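Local coordinates for protein arsenate reductase (arsC) (PDB 1Y1L) that probably reduces arsenate to arsenite in arsenic detoxification, using a fold shared with the low molecular weight protein tyrosine phosphatases, at residues 6-11 and 98-103; 12-17 and 53-58; 46-51 and 109-114. All coordinates share one frame; numbering follows the deposited sequence.

Interaction 1: residues 6-11 and 98-103; sequences CIHNTA and NPAGKD. With CD (cadmium ion), chain E.
A first torsion of 54° places CG of H8 between its own backbone N and carbonyl carbon, while N98 has CG anti to its backbone N (chi1 -166°), and these two choices bring imidazole and amide together. The carboxamide approaches the ring at its edge, with OD1 of N98 in the ring plane, 3.8 Å from NE2 of H8, a polar approach rather than a hydrogen bond. The two planes stand 65° apart. Beside this, the methyl carbon CB of A100 meets CE1 of H8 at 4.1 Å, also at the ring edge. Residues 6-11 supply all of the C-X5-R phosphate-binding loop of the low molecular weight phosphatase family but its arginine, R12, and N98-P99 probably occupies the place of that family's Asp-Pro loop. Within this second loop OD1 of N98 takes a weak hydrogen bond from the backbone N of A100, 3.4 Å away, which may help to set the amide's rotation; NH2 of R12 also lies close to OD1. A cadmium ion is bound by H8 together with E35 of the second subunit, although its modelled position over the imidazole face makes the coordination geometry doubtful. CB of A11, at the N-cap position of helix 12-21, packs against CG of P99 at 4.3 Å.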
# COMPACT_ATOMS: atom_id res chain seq x y z
N CYS A 6 -7.12 13.80 5.63
CA CYS A 6 -7.55 12.87 6.66
C CYS A 6 -8.88 12.31 6.15
O CYS A 6 -9.24 12.51 4.98
CB CYS A 6 -7.70 13.56 8.03
SG CYS A 6 -9.35 14.25 8.33
N ILE A 7 -9.59 11.55 6.98
CA ILE A 7 -10.84 10.97 6.54
C ILE A 7 -11.91 12.03 6.31
O ILE A 7 -12.08 12.51 5.21
CB ILE A 7 -11.39 9.96 7.55
CG1 ILE A 7 -10.43 8.79 7.75
CG2 ILE A 7 -12.75 9.46 7.10
CD1 ILE A 7 -10.88 7.84 8.83
N HIS A 8 -12.62 12.37 7.37
CA HIS A 8 -13.71 13.32 7.31
C HIS A 8 -13.38 14.82 7.04
O HIS A 8 -14.26 15.56 6.62
CB HIS A 8 -14.63 13.07 8.50
CG HIS A 8 -13.93 13.09 9.84
ND1 HIS A 8 -14.52 13.60 10.97
CD2 HIS A 8 -12.70 12.67 10.22
CE1 HIS A 8 -13.68 13.53 11.98
NE2 HIS A 8 -12.57 12.95 11.56
N ASN A 9 -12.12 15.22 7.19
CA ASN A 9 -11.69 16.62 6.94
C ASN A 9 -12.50 17.71 7.65
O ASN A 9 -13.15 18.55 7.02
CB ASN A 9 -11.65 16.93 5.44
CG ASN A 9 -11.24 18.38 5.14
OD1 ASN A 9 -11.60 18.94 4.10
ND2 ASN A 9 -10.51 19.00 6.07
N THR A 10 -12.39 17.76 8.97
CA THR A 10 -13.14 18.74 9.73
C THR A 10 -12.28 19.42 10.79
O THR A 10 -12.49 20.59 11.11
CB THR A 10 -14.37 18.08 10.39
OG1 THR A 10 -15.25 17.55 9.39
CG2 THR A 10 -15.12 19.06 11.22
N ALA A 11 -11.28 18.70 11.30
CA ALA A 11 -10.40 19.23 12.33
C ALA A 11 -8.91 19.20 12.01
O ALA A 11 -8.34 20.21 11.57
CB ALA A 11 -10.66 18.51 13.64
N ASN A 98 -7.67 11.10 17.05
CA ASN A 98 -8.85 11.74 16.51
C ASN A 98 -9.54 12.50 17.65
O ASN A 98 -10.10 11.88 18.56
CB ASN A 98 -9.78 10.67 15.96
CG ASN A 98 -10.85 11.23 15.09
OD1 ASN A 98 -11.01 12.44 14.98
ND2 ASN A 98 -11.59 10.34 14.45
N PRO A 99 -9.51 13.86 17.63
CA PRO A 99 -10.14 14.65 18.69
C PRO A 99 -11.66 14.64 18.67
O PRO A 99 -12.29 14.90 19.69
CB PRO A 99 -9.59 16.04 18.44
CG PRO A 99 -9.54 16.10 16.98
CD PRO A 99 -8.91 14.75 16.63
N ALA A 100 -12.23 14.32 17.52
CA ALA A 100 -13.69 14.30 17.33
C ALA A 100 -14.51 13.72 18.47
O ALA A 100 -14.38 12.53 18.81
CB ALA A 100 -14.05 13.59 16.04
N GLY A 101 -15.41 14.55 18.99
CA GLY A 101 -16.27 14.13 20.07
C GLY A 101 -15.64 14.34 21.43
O GLY A 101 -16.24 14.92 22.33
N LYS A 102 -14.41 13.84 21.57
CA LYS A 102 -13.66 13.95 22.80
C LYS A 102 -13.72 15.38 23.34
O LYS A 102 -13.75 15.61 24.55
CB LYS A 102 -12.21 13.55 22.54
CG LYS A 102 -12.04 12.12 22.02
CD LYS A 102 -11.88 11.11 23.17
CE LYS A 102 -11.99 9.68 22.69
NZ LYS A 102 -13.39 9.37 22.28
N ASP A 103 -13.83 16.33 22.42
CA ASP A 103 -13.88 17.75 22.72
C ASP A 103 -12.89 18.18 23.81
O ASP A 103 -11.68 17.99 23.66
CB ASP A 103 -15.31 18.20 23.02
CG ASP A 103 -15.68 19.50 22.29
OD1 ASP A 103 -14.75 20.26 21.90
OD2 ASP A 103 -16.90 19.76 22.09
CD CD E . -14.34 11.38 11.31

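Interaction 2: residues 12-17 and 53-58; sequences RSVMAE and LKAKEK
K56 lays its aliphatic root against the side of helix 12-21 and carries its charge off elsewhere. Its CB rests against two helical side chains, 4.1 Å from OE2 of E17 and 4.2 Å from CG1 of V14. With CG anti to the backbone N (chi1 177°) the chain runs on nearly straight, and CD still lies alongside the same carboxylate oxygen. Only at the last torsion does it bend, and NZ of K56 ends 3.7 Å from OE1 of E57 in a long salt bridge. NZ of K56 is 6.1 Å from OE1 of E17, so these opposite charges are not paired, although they probably attract one another at that range. The carboxylate of E17 has its polar partner elsewhere: OE2 is hydrogen-bonded to OG of S31 in strand 29-33. The extended glutamate meets K56 through that same OE2, set against the lysine's CB and CD.

The helix involved is the one that follows the phosphatase loop, and its first residue, R12, supplies the arginine of the C-X5-R signature and forms a salt bridge with E78. Two residues further on, V14 faces the irregular 53-58 segment. Placed anti to the backbone N, CG1 of V14 projects onto the junction of A55 and K56 and touches both CB of A55 and the backbone N of K56, each at 3.4 Å. Its other branch, CG2, packs by ND2 of N9 in the phosphate-binding loop, so the two methyls of one valine bridge that loop and the incoming segment. A55 also rests on L48, while CB of M15 points away from this segment, and the M15 side chain touches helices 42-49 and 106-121.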
# COMPACT_ATOMS: atom_id res chain seq x y z
N ARG A 12 -8.26 18.07 12.31
CA ARG A 12 -6.83 17.89 12.09
C ARG A 12 -6.34 18.37 10.72
O ARG A 12 -5.36 19.10 10.62
CB ARG A 12 -6.45 16.42 12.27
CG ARG A 12 -7.00 15.83 13.54
CD ARG A 12 -6.18 14.67 14.06
NE ARG A 12 -6.34 13.43 13.29
CZ ARG A 12 -7.50 12.84 13.01
NH1 ARG A 12 -7.51 11.71 12.32
NH2 ARG A 12 -8.64 13.39 13.39
N SER A 13 -7.01 17.92 9.68
CA SER A 13 -6.66 18.29 8.33
C SER A 13 -6.54 19.79 8.29
O SER A 13 -5.51 20.35 7.91
CB SER A 13 -7.79 17.85 7.40
OG SER A 13 -8.34 16.63 7.86
N VAL A 14 -7.59 20.43 8.76
CA VAL A 14 -7.66 21.87 8.79
C VAL A 14 -6.64 22.52 9.72
O VAL A 14 -6.20 23.62 9.46
CB VAL A 14 -9.06 22.33 9.21
CG1 VAL A 14 -9.16 23.84 9.10
CG2 VAL A 14 -10.12 21.63 8.36
N MET A 15 -6.34 21.88 10.84
CA MET A 15 -5.39 22.45 11.77
C MET A 15 -4.01 22.52 11.15
O MET A 15 -3.39 23.58 11.12
CB MET A 15 -5.32 21.65 13.08
CG MET A 15 -6.54 21.79 13.99
SD MET A 15 -6.44 20.75 15.49
CE MET A 15 -7.25 21.77 16.70
N ALA A 16 -3.52 21.37 10.67
CA ALA A 16 -2.19 21.30 10.06
C ALA A 16 -2.01 22.34 8.96
O ALA A 16 -0.95 22.98 8.87
CB ALA A 16 -1.94 19.91 9.53
N GLU A 17 -3.04 22.51 8.13
CA GLU A 17 -3.00 23.48 7.04
C GLU A 17 -2.67 24.87 7.57
O GLU A 17 -1.63 25.44 7.24
CB GLU A 17 -4.33 23.49 6.30
CG GLU A 17 -4.47 24.61 5.31
CD GLU A 17 -5.78 24.55 4.53
OE1 GLU A 17 -5.84 25.11 3.40
OE2 GLU A 17 -6.77 23.95 5.03
N LEU A 53 -5.94 32.49 13.82
CA LEU A 53 -6.00 31.72 12.59
C LEU A 53 -7.42 31.39 12.15
O LEU A 53 -8.27 31.02 12.96
CB LEU A 53 -5.21 30.42 12.76
CG LEU A 53 -3.74 30.53 13.17
CD1 LEU A 53 -3.19 29.15 13.44
CD2 LEU A 53 -2.93 31.22 12.08
N LYS A 54 -7.68 31.55 10.85
CA LYS A 54 -8.99 31.24 10.30
C LYS A 54 -8.90 29.85 9.67
O LYS A 54 -8.02 29.60 8.84
CB LYS A 54 -9.41 32.24 9.21
CG LYS A 54 -9.10 33.72 9.49
CD LYS A 54 -7.79 34.14 8.82
CE LYS A 54 -7.47 35.62 9.03
NZ LYS A 54 -6.24 36.03 8.29
N ALA A 55 -9.77 28.94 10.09
CA ALA A 55 -9.79 27.60 9.53
C ALA A 55 -10.39 27.67 8.13
O ALA A 55 -10.85 28.74 7.70
CB ALA A 55 -10.62 26.67 10.40
N LYS A 56 -10.35 26.56 7.40
CA LYS A 56 -10.92 26.50 6.06
C LYS A 56 -12.42 26.78 6.17
O LYS A 56 -13.06 26.44 7.16
CB LYS A 56 -10.65 25.12 5.43
CG LYS A 56 -11.27 24.91 4.04
CD LYS A 56 -10.58 23.77 3.28
CE LYS A 56 -11.24 23.51 1.92
NZ LYS A 56 -11.42 24.71 1.03
N GLU A 57 -12.98 27.42 5.15
CA GLU A 57 -14.39 27.77 5.13
C GLU A 57 -15.29 26.54 5.17
O GLU A 57 -16.28 26.52 5.89
CB GLU A 57 -14.75 28.59 3.88
CG GLU A 57 -13.71 29.63 3.47
CD GLU A 57 -12.46 29.01 2.84
OE1 GLU A 57 -12.59 28.14 1.95
OE2 GLU A 57 -11.33 29.40 3.23
N LYS A 58 -14.95 25.53 4.38
CA LYS A 58 -15.74 24.31 4.31
C LYS A 58 -14.88 23.13 3.91
O LYS A 58 -13.98 23.26 3.09
CB LYS A 58 -16.89 24.50 3.31
CG LYS A 58 -16.42 24.89 1.92
CD LYS A 58 -17.55 25.37 1.02
CE LYS A 58 -17.70 26.88 1.07
NZ LYS A 58 -18.17 27.39 2.39

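Interaction 3: residues 46-51 and 109-114; sequences RLLAER and RVLAEI
L111 overlaps two different kinds of partner with its two methyl branches. CD1 of L111 meets CD2 of L48 at 4.2 Å, an ordinary apolar contact between helices 42-49 and 106-121. CD2 of L111 lies instead beside the polar end of R51, closest to NH1 at 3.3 Å and also near NE at 3.9 Å. The methyl reaches the guanidinium obliquely, and the two side chains come from opposite directions to meet. In L111, CG is anti to the backbone N (chi1 179°), and chi2 of 63° then directs the two methyls to different partners.

R51 lies near the C-terminal end of helix 42-49, and its backbone N is hydrogen-bonded to the carbonyl O of L48. Its chain is extended as far as CD and then bends (chi3 -59°), bringing the guanidinium to L111. NH2 of R51 goes on to a salt bridge with E115, one turn further along the opposing helix. The arginine thus touches the leucine and carries its charge beyond it. A second salt bridge to helix 106-121 joins E50 to R108.

L111 is buried, and the exposed R51 lies at the margin of the contact. L111 also packs on M15 and L19 of helix 12-21, while L48 also touches L53. The contact therefore sits where helices 42-49, 106-121 and 12-21 converge, the last of these leading directly out of the phosphate-binding loop after strand 2-6.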
# COMPACT_ATOMS: atom_id res chain seq x y z
N ARG A 46 -12.40 27.74 16.67
CA ARG A 46 -12.33 28.52 17.89
C ARG A 46 -10.88 28.51 18.32
O ARG A 46 -10.29 29.55 18.57
CB ARG A 46 -13.19 27.89 18.99
CG ARG A 46 -12.94 28.48 20.39
CD ARG A 46 -13.35 27.49 21.48
NE ARG A 46 -12.74 27.81 22.77
CZ ARG A 46 -12.38 26.90 23.68
NH1 ARG A 46 -11.85 27.28 24.83
NH2 ARG A 46 -12.55 25.60 23.45
N LEU A 47 -10.33 27.31 18.42
CA LEU A 47 -8.95 27.12 18.82
C LEU A 47 -7.93 27.84 17.92
O LEU A 47 -6.89 28.31 18.40
CB LEU A 47 -8.65 25.61 18.89
CG LEU A 47 -8.69 24.94 20.27
CD1 LEU A 47 -9.77 25.51 21.13
CD2 LEU A 47 -8.88 23.45 20.08
N LEU A 48 -8.21 27.87 16.63
CA LEU A 48 -7.33 28.54 15.68
C LEU A 48 -7.52 30.05 15.78
O LEU A 48 -6.54 30.80 15.74
CB LEU A 48 -7.58 28.05 14.26
CG LEU A 48 -7.09 26.63 13.95
CD1 LEU A 48 -7.51 26.22 12.56
CD2 LEU A 48 -5.59 26.56 14.11
N ALA A 49 -8.77 30.48 15.90
CA ALA A 49 -9.10 31.90 16.02
C ALA A 49 -8.52 32.48 17.30
O ALA A 49 -8.32 33.69 17.43
CB ALA A 49 -10.61 32.10 15.98
N GLU A 50 -8.32 31.61 18.28
CA GLU A 50 -7.75 31.99 19.56
C GLU A 50 -6.24 32.22 19.35
O GLU A 50 -5.58 32.85 20.17
CB GLU A 50 -7.99 30.84 20.56
CG GLU A 50 -7.61 31.11 22.00
CD GLU A 50 -7.94 29.94 22.91
OE1 GLU A 50 -9.15 29.70 23.16
OE2 GLU A 50 -7.00 29.25 23.37
N ARG A 51 -5.72 31.68 18.24
CA ARG A 51 -4.31 31.80 17.85
C ARG A 51 -4.19 32.74 16.65
O ARG A 51 -3.13 32.86 16.04
CB ARG A 51 -3.74 30.42 17.48
CG ARG A 51 -2.21 30.36 17.42
CD ARG A 51 -1.73 28.93 17.17
NE ARG A 51 -2.17 27.97 18.19
CZ ARG A 51 -1.36 27.40 19.08
NH1 ARG A 51 -1.84 26.54 19.97
NH2 ARG A 51 -0.07 27.69 19.09
N ARG A 109 -4.59 19.41 22.74
CA ARG A 109 -3.49 18.45 22.75
C ARG A 109 -3.21 18.01 21.30
O ARG A 109 -2.04 17.89 20.90
CB ARG A 109 -3.85 17.24 23.62
CG ARG A 109 -2.71 16.29 23.91
CD ARG A 109 -2.96 14.94 23.25
NE ARG A 109 -2.58 13.85 24.14
CZ ARG A 109 -3.44 13.06 24.77
NH1 ARG A 109 -2.98 12.10 25.57
NH2 ARG A 109 -4.75 13.21 24.60
N VAL A 110 -4.27 17.75 20.55
CA VAL A 110 -4.14 17.35 19.15
C VAL A 110 -3.52 18.49 18.36
O VAL A 110 -2.71 18.27 17.48
CB VAL A 110 -5.52 17.01 18.54
CG1 VAL A 110 -5.44 16.91 17.03
CG2 VAL A 110 -6.02 15.71 19.13
N LEU A 111 -3.92 19.71 18.69
CA LEU A 111 -3.40 20.89 18.01
C LEU A 111 -1.90 20.99 18.19
O LEU A 111 -1.18 21.29 17.24
CB LEU A 111 -4.05 22.15 18.57
CG LEU A 111 -3.57 23.46 17.95
CD1 LEU A 111 -3.95 23.45 16.49
CD2 LEU A 111 -4.20 24.65 18.64
N ALA A 112 -1.44 20.78 19.42
CA ALA A 112 -0.03 20.87 19.74
C ALA A 112 0.80 19.86 18.99
O ALA A 112 1.86 20.22 18.48
CB ALA A 112 0.19 20.72 21.22
N GLU A 113 0.36 18.60 18.95
CA GLU A 113 1.11 17.56 18.25
C GLU A 113 1.25 17.90 16.79
O GLU A 113 2.32 17.75 16.22
CB GLU A 113 0.41 16.21 18.36
CG GLU A 113 0.69 15.49 19.65
CD GLU A 113 0.45 14.00 19.53
OE1 GLU A 113 1.13 13.35 18.70
OE2 GLU A 113 -0.42 13.48 20.28
N ILE A 114 0.15 18.30 16.18
CA ILE A 114 0.16 18.70 14.79
C ILE A 114 1.17 19.84 14.59
O ILE A 114 1.87 19.88 13.60
CB ILE A 114 -1.23 19.18 14.37
CG1 ILE A 114 -2.23 18.03 14.48
CG2 ILE A 114 -1.20 19.71 12.95
CD1 ILE A 114 -3.61 18.39 13.98

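In the fold
From the N terminus, strand 2-6 leads into residues 6-11, met only after the last strand of the parallel sheet by 98-103, which closes the long loop of interaction 1. Interaction 2 lies wholly within that loop: 12-17, the start of the first helix, is met by 53-58. Interaction 3 crosses both, since 46-51 falls between the two halves of interaction 2 while its partner 109-114 comes after 98-103, on the C-terminal helix. The contacts touch one another: P99 meets V110, A16 meets I114, and L53 N probably bonds to L48 O. Together they tie the phosphate-binding loop, three helices and the connecting segments into one body.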